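Local coordinates for protein myosin IE heavy chain (Dictyostelium discoideum, PDB 1LKX) that works as a single-headed class-one myosin motor whose ATPase is activated by actin, and may move membranes relative to actin filaments, at residues S307-D312 / S533-S538. Residues are numbered along the deposited sequence; the frame is centred on the assembly and turned at random.
Sequences SCLKTD and SSMQSS
Two helix C-termini of the myosin motor domain meet here, that of helix 299-309 and that of helix 529-536, with the CA atoms of T311 and S538 4.6 Å apart. The first helix closes in a Schellman motif: K310, with positive phi, is its C' residue, and K310 N makes a weak hydrogen bond back to S307 O.

Polar contacts centre on S538. Its OG, anti to its own backbone N (chi1 180°), donates to L309 O, an acceptor on the last helical turn. The O-to-O distance between S538 OG and L309 O is 2.5 Å, and the C=O...OG angle of 164° brings the hydroxyl in almost along the carbonyl axis. The same OG is hydrogen-bonded by D540 N, so one hydroxyl links the end of helix 299-309 to the loop after helix 529-536. Beside it, S538 CA directs a CH...O contact at K310 O (3.3 Å, 139° at the hydrogen), and K310 also bonds S539 through its backbone.

Apolar packing flanks this bond. T311 CG2, anti to its carbonyl carbon, fits against S538 CB at 3.4 Å. L309 CD1 touches M535 SD at 3.7 Å, the two chains crossing obliquely; the bend at chi2 places the sulfur, and the one at chi3 sets M535 CE, also near L309 CD1 (3.8 Å). Behind, C308 and L309 rest on A272 of helix 260-276.

Lying away from the nucleotide site, the contact ties two helix ends together: across it L309 O receives the S538 hydroxyl while K310 O receives only a CH...O contact, and a buried serine serves as both donor and acceptor.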
loop_
_atom_site.group_PDB
_atom_site.type_symbol
_atom_site.label_atom_id
_atom_site.label_comp_id
_atom_site.label_asym_id
_atom_site.label_seq_id
_atom_site.Cartn_x
_atom_site.Cartn_y
_atom_site.Cartn_z
ATOM N N SER A 307 -23.865 -25.535 -3.842
ATOM C CA SER A 307 -24.376 -25.421 -5.201
ATOM C C SER A 307 -23.430 -24.570 -6.046
ATOM O O SER A 307 -23.046 -24.961 -7.148
ATOM C CB SER A 307 -25.770 -24.781 -5.163
ATOM O OG SER A 307 -26.230 -24.421 -6.453
ATOM N N CYS A 308 -23.055 -23.407 -5.520
ATOM C CA CYS A 308 -22.153 -22.498 -6.223
ATOM C C CYS A 308 -20.728 -23.043 -6.274
ATOM O O CYS A 308 -20.045 -22.940 -7.294
ATOM C CB CYS A 308 -22.140 -21.126 -5.541
ATOM S SG CYS A 308 -23.727 -20.271 -5.491
ATOM N N LEU A 309 -20.280 -23.617 -5.165
ATOM C CA LEU A 309 -18.935 -24.159 -5.101
ATOM C C LEU A 309 -18.827 -25.440 -5.901
ATOM O O LEU A 309 -17.727 -25.937 -6.138
ATOM C CB LEU A 309 -18.533 -24.421 -3.651
ATOM C CG LEU A 309 -18.324 -23.169 -2.800
ATOM C CD1 LEU A 309 -18.015 -23.556 -1.373
ATOM C CD2 LEU A 309 -17.207 -22.350 -3.386
ATOM N N LYS A 310 -19.974 -25.969 -6.319
ATOM C CA LYS A 310 -20.027 -27.204 -7.095
ATOM C C LYS A 310 -19.349 -28.397 -6.411
ATOM O O LYS A 310 -18.480 -29.046 -6.996
ATOM C CB LYS A 310 -19.405 -26.990 -8.476
ATOM C CG LYS A 310 -20.194 -26.049 -9.373
ATOM C CD LYS A 310 -19.673 -26.081 -10.806
ATOM C CE LYS A 310 -20.329 -25.022 -11.675
ATOM N NZ LYS A 310 -21.811 -25.137 -11.663
ATOM N N THR A 311 -19.752 -28.672 -5.172
ATOM C CA THR A 311 -19.216 -29.790 -4.395
ATOM C C THR A 311 -20.357 -30.531 -3.708
ATOM O O THR A 311 -21.502 -30.074 -3.704
ATOM C CB THR A 311 -18.243 -29.330 -3.277
ATOM O OG1 THR A 311 -18.952 -28.533 -2.323
ATOM C CG2 THR A 311 -17.097 -28.529 -3.850
ATOM N N ASP A 312 -20.037 -31.674 -3.116
ATOM C CA ASP A 312 -21.042 -32.455 -2.421
ATOM C C ASP A 312 -21.563 -31.744 -1.180
ATOM O O ASP A 312 -20.846 -31.555 -0.198
ATOM C CB ASP A 312 -20.485 -33.814 -2.018
ATOM C CG ASP A 312 -21.474 -34.617 -1.201
ATOM O OD1 ASP A 312 -22.634 -34.765 -1.652
ATOM O OD2 ASP A 312 -21.092 -35.095 -0.111
ATOM N N SER A 533 -9.983 -30.387 1.289
ATOM C CA SER A 533 -10.400 -31.505 0.451
ATOM C C SER A 533 -11.833 -31.342 -0.061
ATOM O O SER A 533 -12.129 -31.670 -1.216
ATOM C CB SER A 533 -10.272 -32.802 1.230
ATOM O OG SER A 533 -11.054 -32.738 2.403
ATOM N N SER A 534 -12.720 -30.835 0.790
ATOM C CA SER A 534 -14.112 -30.612 0.395
ATOM C C SER A 534 -14.226 -29.648 -0.796
ATOM O O SER A 534 -15.224 -29.647 -1.525
ATOM C CB SER A 534 -14.913 -30.053 1.574
ATOM O OG SER A 534 -16.241 -29.755 1.177
ATOM N N MET A 535 -13.198 -28.824 -0.975
ATOM C CA MET A 535 -13.160 -27.864 -2.065
ATOM C C MET A 535 -12.491 -28.478 -3.282
ATOM O O MET A 535 -12.960 -28.307 -4.406
ATOM C CB MET A 535 -12.396 -26.610 -1.642
ATOM C CG MET A 535 -13.062 -25.810 -0.537
ATOM S SD MET A 535 -14.670 -25.116 -0.996
ATOM C CE MET A 535 -15.728 -26.390 -0.421
ATOM N N GLN A 536 -11.390 -29.192 -3.056
ATOM C CA GLN A 536 -10.659 -29.827 -4.145
ATOM C C GLN A 536 -11.617 -30.754 -4.866
ATOM O O GLN A 536 -11.513 -30.960 -6.075
ATOM C CB GLN A 536 -9.475 -30.612 -3.600
ATOM C CG GLN A 536 -8.706 -29.849 -2.549
ATOM C CD GLN A 536 -7.414 -30.512 -2.158
ATOM O OE1 GLN A 536 -6.396 -30.344 -2.822
ATOM N NE2 GLN A 536 -7.446 -31.276 -1.077
ATOM N N SER A 537 -12.564 -31.297 -4.110
ATOM C CA SER A 537 -13.571 -32.191 -4.657
ATOM C C SER A 537 -14.556 -31.455 -5.574
ATOM O O SER A 537 -15.488 -32.055 -6.106
ATOM C CB SER A 537 -14.336 -32.845 -3.514
ATOM O OG SER A 537 -14.999 -31.859 -2.750
ATOM N N SER A 538 -14.353 -30.157 -5.758
ATOM C CA SER A 538 -15.236 -29.367 -6.612
ATOM C C SER A 538 -15.038 -29.711 -8.081
ATOM O O SER A 538 -13.957 -30.142 -8.484
ATOM C CB SER A 538 -14.984 -27.863 -6.402
ATOM O OG SER A 538 -15.828 -27.076 -7.226
#